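Local structure of phosphoserine phosphatase (Thermococcus onnurineus, 4AP9) at residues E24-M29 with K58-I63; V99-S104 with E143-F148; M120-I125 with R135-D140. The protein probably catalyses the magnesium-dependent hydrolysis of L-phosphoserine to L-serine, the last step of serine biosynthesis, as a member of the haloacid dehalogenase superfamily. One frame throughout, in Å; residues are numbered along the deposited sequence.

Contact 1: residues E24-M29 with K58-I63; sequences EFWREM and KRVGLI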
loop_
_atom_site.group_PDB
_atom_site.type_symbol
_atom_site.label_atom_id
_atom_site.label_comp_id
_atom_site.label_asym_id
_atom_site.label_seq_id
_atom_site.Cartn_x
_atom_site.Cartn_y
_atom_site.Cartn_z
ATOM N N GLU A 24 20.455 -29.462 18.951
ATOM C CA GLU A 24 20.044 -29.516 17.560
ATOM C C GLU A 24 19.271 -30.800 17.294
ATOM O O GLU A 24 19.867 -31.853 17.079
ATOM C CB GLU A 24 21.268 -29.433 16.655
ATOM C CG GLU A 24 21.932 -28.079 16.730
ATOM C CD GLU A 24 23.102 -27.961 15.788
ATOM O OE1 GLU A 24 22.870 -27.732 14.583
ATOM O OE2 GLU A 24 24.247 -28.110 16.265
ATOM N N PHE A 25 17.945 -30.698 17.314
ATOM C CA PHE A 25 17.069 -31.872 17.171
ATOM C C PHE A 25 17.447 -32.840 16.048
ATOM O O PHE A 25 17.424 -34.059 16.232
ATOM C CB PHE A 25 15.614 -31.425 16.983
ATOM C CG PHE A 25 14.661 -32.558 16.731
ATOM C CD1 PHE A 25 14.140 -33.284 17.786
ATOM C CD2 PHE A 25 14.270 -32.884 15.439
ATOM C CE1 PHE A 25 13.261 -34.334 17.567
ATOM C CE2 PHE A 25 13.381 -33.940 15.212
ATOM C CZ PHE A 25 12.878 -34.660 16.281
ATOM N N TRP A 26 17.746 -32.325 14.858
ATOM C CA TRP A 26 18.043 -33.229 13.750
ATOM C C TRP A 26 19.383 -33.981 13.891
ATOM O O TRP A 26 19.495 -35.148 13.476
ATOM C CB TRP A 26 17.889 -32.531 12.381
ATOM C CG TRP A 26 16.441 -32.182 12.074
ATOM C CD1 TRP A 26 15.897 -30.925 11.981
ATOM C CD2 TRP A 26 15.351 -33.101 11.872
ATOM N NE1 TRP A 26 14.550 -31.008 11.699
ATOM C CE2 TRP A 26 14.189 -32.328 11.644
ATOM C CE3 TRP A 26 15.252 -34.494 11.852
ATOM C CZ2 TRP A 26 12.941 -32.907 11.393
ATOM C CZ3 TRP A 26 14.006 -35.071 11.605
ATOM C CH2 TRP A 26 12.867 -34.272 11.383
ATOM N N ARG A 27 20.380 -33.325 14.479
ATOM C CA ARG A 27 21.654 -33.985 14.766
ATOM C C ARG A 27 21.434 -35.058 15.830
ATOM O O ARG A 27 22.024 -36.133 15.770
ATOM C CB ARG A 27 22.707 -32.980 15.231
ATOM C CG ARG A 27 23.004 -31.930 14.166
ATOM C CD ARG A 27 24.185 -31.045 14.518
ATOM N NE ARG A 27 24.303 -29.941 13.562
ATOM C CZ ARG A 27 24.883 -30.027 12.369
ATOM N NH1 ARG A 27 25.417 -31.173 11.957
ATOM N NH2 ARG A 27 24.933 -28.958 11.579
ATOM N N GLU A 28 20.565 -34.775 16.792
ATOM C CA GLU A 28 20.207 -35.785 17.787
ATOM C C GLU A 28 19.443 -36.959 17.161
ATOM O O GLU A 28 19.680 -38.128 17.498
ATOM C CB GLU A 28 19.411 -35.152 18.928
ATOM C CG GLU A 28 18.994 -36.119 20.031
ATOM C CD GLU A 28 20.155 -36.620 20.882
ATOM O OE1 GLU A 28 21.316 -36.230 20.626
ATOM O OE2 GLU A 28 19.893 -37.406 21.815
HETATM N N MSE A 29 18.520 -36.665 16.246
HETATM C CA MSE A 29 17.811 -37.733 15.557
HETATM C C MSE A 29 18.770 -38.601 14.747
HETATM O O MSE A 29 18.598 -39.817 14.663
HETATM C CB MSE A 29 16.702 -37.185 14.660
HETATM C CG MSE A 29 15.517 -36.645 15.426
HETATM SE SE MSE A 29 14.631 -38.074 16.428
HETATM C CE MSE A 29 15.267 -37.606 18.136
ATOM N N LYS A 58 12.293 -34.069 3.805
ATOM C CA LYS A 58 13.040 -35.326 3.668
ATOM C C LYS A 58 13.518 -35.848 5.030
ATOM O O LYS A 58 13.515 -37.057 5.284
ATOM C CB LYS A 58 14.229 -35.175 2.709
ATOM C CG LYS A 58 13.858 -35.148 1.225
ATOM C CD LYS A 58 15.108 -35.092 0.346
ATOM C CE LYS A 58 14.813 -35.547 -1.093
ATOM N NZ LYS A 58 13.638 -34.869 -1.718
ATOM N N ARG A 59 13.945 -34.936 5.899
ATOM C CA ARG A 59 14.323 -35.301 7.261
ATOM C C ARG A 59 13.100 -35.823 8.016
ATOM O O ARG A 59 13.164 -36.839 8.708
ATOM C CB ARG A 59 14.942 -34.101 7.987
ATOM C CG ARG A 59 16.406 -33.831 7.571
ATOM C CD ARG A 59 16.991 -32.597 8.230
ATOM N NE ARG A 59 16.547 -31.369 7.567
ATOM C CZ ARG A 59 16.338 -30.212 8.173
ATOM N NH1 ARG A 59 16.515 -30.088 9.477
ATOM N NH2 ARG A 59 15.932 -29.173 7.475
ATOM N N VAL A 60 11.977 -35.135 7.861
ATOM C CA VAL A 60 10.746 -35.540 8.536
ATOM C C VAL A 60 10.357 -36.961 8.134
ATOM O O VAL A 60 9.966 -37.770 8.975
ATOM C CB VAL A 60 9.613 -34.577 8.221
ATOM C CG1 VAL A 60 8.247 -35.210 8.543
ATOM C CG2 VAL A 60 9.826 -33.300 8.992
ATOM N N GLY A 61 10.498 -37.247 6.843
ATOM C CA GLY A 61 10.205 -38.549 6.291
ATOM C C GLY A 61 11.056 -39.644 6.900
ATOM O O GLY A 61 10.574 -40.754 7.141
ATOM N N LEU A 62 12.320 -39.328 7.159
ATOM C CA LEU A 62 13.256 -40.304 7.695
ATOM C C LEU A 62 13.019 -40.656 9.170
ATOM O O LEU A 62 13.599 -41.619 9.669
ATOM C CB LEU A 62 14.707 -39.850 7.482
ATOM C CG LEU A 62 15.206 -39.871 6.032
ATOM C CD1 LEU A 62 16.416 -38.978 5.840
ATOM C CD2 LEU A 62 15.523 -41.289 5.611
ATOM N N ILE A 63 12.194 -39.884 9.872
ATOM C CA ILE A 63 11.845 -40.281 11.234
ATOM C C ILE A 63 10.383 -40.694 11.393
ATOM O O ILE A 63 9.890 -40.851 12.508
ATOM C CB ILE A 63 12.251 -39.231 12.314
ATOM C CG1 ILE A 63 11.527 -37.897 12.108
ATOM C CG2 ILE A 63 13.771 -39.055 12.363
ATOM C CD1 ILE A 63 11.532 -36.993 13.343
#

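Contact 2: residues V99-S104 with E143-F148; sequences VLISGS and EFLKRF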
loop_
_atom_site.group_PDB
_atom_site.type_symbol
_atom_site.label_atom_id
_atom_site.label_comp_id
_atom_site.label_asym_id
_atom_site.label_seq_id
_atom_site.Cartn_x
_atom_site.Cartn_y
_atom_site.Cartn_z
ATOM N N VAL A 99 10.018 -12.309 22.100
ATOM C CA VAL A 99 9.355 -13.350 21.327
ATOM C C VAL A 99 10.386 -14.394 20.978
ATOM O O VAL A 99 11.411 -14.088 20.358
ATOM C CB VAL A 99 8.707 -12.800 20.031
ATOM C CG1 VAL A 99 8.043 -13.921 19.268
ATOM C CG2 VAL A 99 7.680 -11.712 20.366
ATOM N N LEU A 100 10.131 -15.627 21.394
ATOM C CA LEU A 100 11.063 -16.712 21.122
ATOM C C LEU A 100 10.509 -17.524 19.970
ATOM O O LEU A 100 9.338 -17.894 19.979
ATOM C CB LEU A 100 11.223 -17.598 22.364
ATOM C CG LEU A 100 11.669 -16.944 23.672
ATOM C CD1 LEU A 100 12.033 -18.015 24.685
ATOM C CD2 LEU A 100 12.842 -16.002 23.479
ATOM N N ILE A 101 11.335 -17.801 18.967
ATOM C CA ILE A 101 10.861 -18.565 17.827
ATOM C C ILE A 101 11.818 -19.690 17.490
ATOM O O ILE A 101 12.996 -19.650 17.859
ATOM C CB ILE A 101 10.649 -17.673 16.572
ATOM C CG1 ILE A 101 11.965 -17.074 16.061
ATOM C CG2 ILE A 101 9.693 -16.530 16.880
ATOM C CD1 ILE A 101 11.781 -16.253 14.793
ATOM N N SER A 102 11.295 -20.707 16.822
ATOM C CA SER A 102 12.137 -21.756 16.266
ATOM C C SER A 102 11.397 -22.478 15.148
ATOM O O SER A 102 10.162 -22.547 15.158
ATOM C CB SER A 102 12.526 -22.767 17.357
ATOM O OG SER A 102 13.327 -23.825 16.817
ATOM N N GLY A 103 12.151 -23.028 14.203
ATOM C CA GLY A 103 11.585 -23.897 13.181
ATOM C C GLY A 103 11.534 -25.353 13.627
ATOM O O GLY A 103 11.041 -26.220 12.896
ATOM N N SER A 104 12.060 -25.619 14.822
ATOM C CA SER A 104 11.983 -26.948 15.413
ATOM C C SER A 104 10.686 -27.083 16.208
ATOM O O SER A 104 9.847 -26.168 16.211
ATOM C CB SER A 104 13.102 -27.174 16.439
ATOM O OG SER A 104 13.209 -28.560 16.780
ATOM N N GLU A 143 8.693 -14.530 7.303
ATOM C CA GLU A 143 7.248 -14.383 7.152
ATOM C C GLU A 143 6.612 -14.230 8.518
ATOM O O GLU A 143 5.699 -13.421 8.704
ATOM C CB GLU A 143 6.626 -15.589 6.437
ATOM C CG GLU A 143 6.802 -15.583 4.943
ATOM C CD GLU A 143 6.322 -14.293 4.309
ATOM O OE1 GLU A 143 5.113 -13.994 4.380
ATOM O OE2 GLU A 143 7.167 -13.588 3.737
ATOM N N PHE A 144 7.107 -14.999 9.485
ATOM C CA PHE A 144 6.560 -14.925 10.832
ATOM C C PHE A 144 6.690 -13.519 11.424
ATOM O O PHE A 144 5.787 -13.042 12.107
ATOM C CB PHE A 144 7.222 -15.930 11.775
ATOM C CG PHE A 144 6.719 -15.837 13.180
ATOM C CD1 PHE A 144 5.435 -16.252 13.491
ATOM C CD2 PHE A 144 7.514 -15.316 14.182
ATOM C CE1 PHE A 144 4.958 -16.144 14.792
ATOM C CE2 PHE A 144 7.038 -15.217 15.486
ATOM C CZ PHE A 144 5.761 -15.636 15.777
ATOM N N LEU A 145 7.818 -12.868 11.171
ATOM C CA LEU A 145 8.057 -11.518 11.694
ATOM C C LEU A 145 7.043 -10.463 11.235
ATOM O O LEU A 145 6.907 -9.424 11.879
ATOM C CB LEU A 145 9.480 -11.045 11.386
ATOM C CG LEU A 145 10.507 -11.123 12.524
ATOM C CD1 LEU A 145 10.647 -12.536 13.056
ATOM C CD2 LEU A 145 11.865 -10.571 12.086
ATOM N N LYS A 146 6.355 -10.725 10.128
ATOM C CA LYS A 146 5.291 -9.835 9.653
ATOM C C LYS A 146 4.212 -9.629 10.713
ATOM O O LYS A 146 3.452 -8.667 10.661
ATOM C CB LYS A 146 4.654 -10.382 8.374
ATOM C CG LYS A 146 5.541 -10.338 7.145
ATOM C CD LYS A 146 4.785 -10.875 5.938
ATOM C CE LYS A 146 5.582 -10.726 4.655
ATOM N NZ LYS A 146 4.873 -11.324 3.476
ATOM N N ARG A 147 4.147 -10.555 11.668
ATOM C CA ARG A 147 3.234 -10.454 12.800
ATOM C C ARG A 147 3.467 -9.174 13.614
ATOM O O ARG A 147 2.557 -8.648 14.262
ATOM C CB ARG A 147 3.482 -11.680 13.675
ATOM C CG ARG A 147 2.474 -11.929 14.742
ATOM C CD ARG A 147 2.618 -13.365 15.228
ATOM N NE ARG A 147 1.978 -14.318 14.325
ATOM C CZ ARG A 147 1.303 -15.383 14.752
ATOM N NH1 ARG A 147 1.207 -15.613 16.055
ATOM N NH2 ARG A 147 0.735 -16.221 13.889
ATOM N N PHE A 148 4.701 -8.679 13.566
ATOM C CA PHE A 148 5.109 -7.522 14.341
ATOM C C PHE A 148 5.478 -6.345 13.438
ATOM O O PHE A 148 6.319 -5.526 13.783
ATOM C CB PHE A 148 6.278 -7.930 15.246
ATOM C CG PHE A 148 5.996 -9.187 16.013
ATOM C CD1 PHE A 148 5.148 -9.161 17.105
ATOM C CD2 PHE A 148 6.532 -10.396 15.614
ATOM C CE1 PHE A 148 4.856 -10.321 17.804
ATOM C CE2 PHE A 148 6.237 -11.559 16.299
ATOM C CZ PHE A 148 5.407 -11.526 17.390
#

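Contact 3: residues M120-I125 with R135-D140; sequences MANRAI and RLRFRD. With 1PS (3-pyridinium-1-ylpropane-1-sulfonate), chain F.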
loop_
_atom_site.group_PDB
_atom_site.type_symbol
_atom_site.label_atom_id
_atom_site.label_comp_id
_atom_site.label_asym_id
_atom_site.label_seq_id
_atom_site.Cartn_x
_atom_site.Cartn_y
_atom_site.Cartn_z
HETATM N N MSE A 120 6.752 -19.260 19.650
HETATM C CA MSE A 120 6.253 -19.898 18.433
HETATM C C MSE A 120 7.257 -20.865 17.823
HETATM O O MSE A 120 8.399 -20.497 17.555
HETATM C CB MSE A 120 5.913 -18.862 17.362
HETATM C CG MSE A 120 5.690 -19.472 15.971
HETATM SE SE MSE A 120 3.991 -20.425 15.839
HETATM C CE MSE A 120 2.990 -19.133 16.839
ATOM N N ALA A 121 6.810 -22.090 17.572
ATOM C CA ALA A 121 7.596 -23.040 16.790
ATOM C C ALA A 121 6.654 -23.971 16.040
ATOM O O ALA A 121 5.430 -23.854 16.140
ATOM C CB ALA A 121 8.535 -23.850 17.692
ATOM N N ASN A 122 7.223 -24.900 15.288
ATOM C CA ASN A 122 6.410 -25.871 14.569
ATOM C C ASN A 122 5.928 -26.952 15.534
ATOM O O ASN A 122 6.278 -26.922 16.704
ATOM C CB ASN A 122 7.195 -26.419 13.382
ATOM C CG ASN A 122 7.319 -25.393 12.265
ATOM O OD1 ASN A 122 6.377 -24.642 12.012
ATOM N ND2 ASN A 122 8.477 -25.332 11.617
ATOM N N ARG A 123 5.074 -27.860 15.080
ATOM C CA ARG A 123 4.563 -28.888 15.990
ATOM C C ARG A 123 4.651 -30.245 15.328
ATOM O O ARG A 123 4.845 -30.340 14.111
ATOM C CB ARG A 123 3.121 -28.582 16.448
ATOM C CG ARG A 123 3.051 -27.472 17.511
ATOM C CD ARG A 123 1.604 -27.130 17.962
ATOM N NE ARG A 123 1.650 -26.064 18.960
ATOM C CZ ARG A 123 0.676 -25.190 19.215
ATOM N NH1 ARG A 123 -0.470 -25.231 18.549
ATOM N NH2 ARG A 123 0.858 -24.260 20.147
ATOM N N ALA A 124 4.517 -31.299 16.133
ATOM C CA ALA A 124 4.619 -32.659 15.617
ATOM C C ALA A 124 3.259 -33.345 15.508
ATOM O O ALA A 124 2.324 -33.024 16.243
ATOM C CB ALA A 124 5.543 -33.468 16.510
ATOM N N ILE A 125 3.160 -34.289 14.581
ATOM C CA ILE A 125 1.940 -35.057 14.398
ATOM C C ILE A 125 2.194 -36.478 14.882
ATOM O O ILE A 125 3.071 -37.167 14.379
ATOM C CB ILE A 125 1.513 -35.067 12.922
ATOM C CG1 ILE A 125 1.277 -33.636 12.434
ATOM C CG2 ILE A 125 0.241 -35.914 12.717
ATOM C CD1 ILE A 125 1.220 -33.511 10.938
ATOM N N ARG A 135 3.679 -30.215 11.551
ATOM C CA ARG A 135 2.730 -29.135 11.324
ATOM C C ARG A 135 3.561 -27.886 11.119
ATOM O O ARG A 135 4.201 -27.419 12.063
ATOM C CB ARG A 135 1.823 -28.916 12.542
ATOM C CG ARG A 135 0.992 -30.113 12.983
ATOM C CD ARG A 135 -0.136 -29.654 13.933
ATOM N NE ARG A 135 -0.514 -30.703 14.879
ATOM C CZ ARG A 135 -1.352 -31.702 14.590
ATOM N NH1 ARG A 135 -1.887 -31.788 13.372
ATOM N NH2 ARG A 135 -1.647 -32.625 15.506
ATOM N N LEU A 136 3.560 -27.352 9.898
ATOM C CA LEU A 136 4.300 -26.132 9.588
ATOM C C LEU A 136 3.432 -24.940 9.940
ATOM O O LEU A 136 2.400 -24.709 9.314
ATOM C CB LEU A 136 4.669 -26.069 8.097
ATOM C CG LEU A 136 5.621 -27.119 7.527
ATOM C CD1 LEU A 136 5.862 -26.854 6.044
ATOM C CD2 LEU A 136 6.948 -27.129 8.277
ATOM N N ARG A 137 3.836 -24.194 10.957
ATOM C CA ARG A 137 2.935 -23.204 11.542
ATOM C C ARG A 137 3.243 -21.784 11.086
ATOM O O ARG A 137 2.513 -20.838 11.406
ATOM C CB ARG A 137 2.969 -23.343 13.058
ATOM C CG ARG A 137 2.607 -24.767 13.487
ATOM C CD ARG A 137 2.461 -24.915 14.985
ATOM N NE ARG A 137 1.385 -24.076 15.504
ATOM C CZ ARG A 137 1.537 -23.214 16.502
ATOM N NH1 ARG A 137 2.716 -23.085 17.091
ATOM N NH2 ARG A 137 0.512 -22.486 16.918
ATOM N N PHE A 138 4.325 -21.652 10.327
ATOM C CA PHE A 138 4.677 -20.413 9.649
ATOM C C PHE A 138 5.529 -20.770 8.423
ATOM O O PHE A 138 6.164 -21.827 8.403
ATOM C CB PHE A 138 5.402 -19.442 10.592
ATOM C CG PHE A 138 6.614 -20.030 11.265
ATOM C CD1 PHE A 138 6.490 -20.744 12.439
ATOM C CD2 PHE A 138 7.872 -19.867 10.711
ATOM C CE1 PHE A 138 7.602 -21.287 13.053
ATOM C CE2 PHE A 138 8.994 -20.403 11.320
ATOM C CZ PHE A 138 8.862 -21.116 12.489
ATOM N N ARG A 139 5.513 -19.925 7.398
ATOM C CA ARG A 139 6.178 -20.256 6.137
ATOM C C ARG A 139 7.680 -20.326 6.343
ATOM O O ARG A 139 8.341 -21.276 5.919
ATOM C CB ARG A 139 5.868 -19.194 5.086
ATOM C CG ARG A 139 6.458 -19.468 3.712
ATOM C CD ARG A 139 6.169 -18.273 2.805
ATOM N NE ARG A 139 6.537 -18.524 1.420
ATOM C CZ ARG A 139 7.146 -17.634 0.644
ATOM N NH1 ARG A 139 7.465 -16.436 1.129
ATOM N NH2 ARG A 139 7.447 -17.951 -0.610
ATOM N N ASP A 140 8.201 -19.289 6.990
ATOM C CA ASP A 140 9.615 -19.169 7.358
ATOM C C ASP A 140 9.719 -18.041 8.388
ATOM O O ASP A 140 8.735 -17.343 8.648
ATOM C CB ASP A 140 10.502 -18.876 6.137
ATOM C CG ASP A 140 10.082 -17.613 5.379
ATOM O OD1 ASP A 140 10.156 -16.504 5.945
ATOM O OD2 ASP A 140 9.707 -17.719 4.194
HETATM N N1 1PS F . 17.325 -21.365 6.351
HETATM C C1 1PS F . 17.625 -21.624 5.072
HETATM C C2 1PS F . 18.940 -21.843 4.686
HETATM C C3 1PS F . 18.282 -21.308 7.291
HETATM C C4 1PS F . 19.619 -21.502 6.970
HETATM C C5 1PS F . 19.963 -21.782 5.641
HETATM C C6 1PS F . 15.942 -21.182 6.709
HETATM C C7 1PS F . 15.811 -20.734 8.128
HETATM C C8 1PS F . 14.771 -21.532 8.868
HETATM S S1 1PS F . 13.166 -20.895 8.474
HETATM O O1 1PS F . 12.271 -21.189 9.608
HETATM O O2 1PS F . 12.626 -21.585 7.316
HETATM O O3 1PS F . 13.311 -19.503 8.161
HETATM O O HOH W 1 0.470 -31.314 17.428
#

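Contact 1: residues E24-M29 with K58-I63
Trp26 lies across Arg59 at the centre of this helix pair, and its wide flat indole suits the place because it offers one face to Arg59, the other to Phe25, and its far rim to Ile63 and Val60. Arg59 starts over the benzo ring, with CB 3.8 Å from the centroid of the six-membered ring of Trp26 in a CH-pi contact. A bend about CG-CD (chi3 -79°) turns NE aside, and Arg59 CZ lies 4.2 Å from the centroid of the five-membered ring of Trp26. This is a cation-pi contact with the two planes 70° apart, though the exact place of NH1 is doubtful. Phe25 CD2 backs the other face, over its centre. Ile63 crosses the indole at about a right angle; its chi1 of 62° sets CG1 3.8 Å from Trp26 CZ3. Ile63 CD1 lies 3.6 Å from Trp26 CZ3. Ile63 CD1 also meets Phe25 tip to tip at the ring edge, 4.0 Å from Phe25 CZ. Val60 CG2 packs 4.0 Å from Trp26 CZ2. Arg59 also makes a cation-pi contact with Trp52. Helices 25-33 and 52-62, with Ile63 just past the second, belong to the helical cap that phosphoserine phosphatases insert after the first core strand.

Contact 2: residues V99-S104 with E143-F148
Ile101 and Phe144 pack a helix onto the sheet of the Rossmann-like core of the haloacid dehalogenase fold, where helix 141-145 packs against strand 97-102. Ile101 CG2 comes 3.3 Å from Phe144 CE2, a tight fit in which the two side chains run antiparallel alongside each other. Two residues back on the same face of the strand, Val99 CG1 sits between two rings, at the edge of Phe144, 4.1 Å from Phe144 CE2, and 4.0 Å from Phe148 CZ. Val99 CG2 goes to Phe148, the side chains meeting tip to tip, 3.7 Å from Phe148 CZ. Beta-branched residues suit the strand, and the long flat phenylalanines suit the wide spacing between helix and sheet. Ile101 CD1 also touches Leu145 CD1, at 4.3 Å.

In the next shell, Phe144 CE2 lies in the plane of the Phe148 ring at its edge, and Arg147 lays one guanidinium face over Phe144 CE1. Arg147 NH1 goes on to a salt bridge with Glu118 of a second subunit. Lys146 NZ, in the 3-10 turn that follows, forms a salt bridge with Glu143, meeting the syn lone pair of Glu143 OE1 at 2.8 Å. The chain turns a corner at Gly103 and Ser104, a position that probably corresponds to motif II of the superfamily: Ser102 OG accepts from Ser104 N at 3.0 Å (162°), closing an ST turn.

Contact 3: residues M120-I125 with R135-D140
Arg123 reaches out extended from CG to NE, whereas Arg137 bends about CG-CD (chi3 62°), turning NE aside, and their guanidinium groups lie flat on one another. The planes are 10° apart, with Arg123 CZ and Arg137 CZ 3.5 Å apart. Met120, a selenomethionine, places SE over the opposite face of Arg137, 3.2 Å from Arg137 NH1, so this flat cation is sandwiched. Arg137 NH1 donates at the edge to Ala121 O at 3.0 Å, nearly along the C=O axis. Glu106 makes salt bridges to both Arg137 NH1 and Arg123 NE, and Arg123 NH1 also donates to Asp117 O of a second subunit.

Arg123 and Arg135 form an antiparallel hydrogen-bonded pair, with Arg135 N to Arg123 O at 2.8 Å, at the open end of the hairpin of strands 118-127 and 130-135. Beyond it the loop leaves the strand, and Asn122 OD1 accepts from Arg137 N at 2.8 Å in a nearly straight bond (176°). Met120 CG packs 3.8 Å from Phe138 CD1, while Phe138 CE2 lies 3.8 Å from sulfonate atom O1 of the bound ligand. An alanine in place of Arg137 would probably leave Ala121 O without this donor, Glu106 with one cation fewer, and one face of the Arg123 guanidinium and the Met120 selenium without their packing partner. The like-charge stack is probably tolerable because Glu106 is shared.

In the fold
Contacts 2 and 3 share one sheet: strands 97-102 and 118-127 are neighbours, with Leu100 O and Met120 N 2.9 Å apart, a probable hydrogen bond, and the centres of the two contacts about 10 Å apart. Contact 3 is nested in the loop that contact 2 closes. Contact 1, in the cap, has its centre about 21 Å from that of contact 2 yet touches it where Phe25 CB meets Ser104 OG at 3.7 Å. Contacts 1 and 3, centres about 15 Å apart, do not touch. One molecule of the sulfonate sits between cap and core, probably at the active-site cleft, near Trp52, Phe138 and Asp140; its nearest atoms are about 8 and 7 Å from the side chains of Arg59 and Ile101.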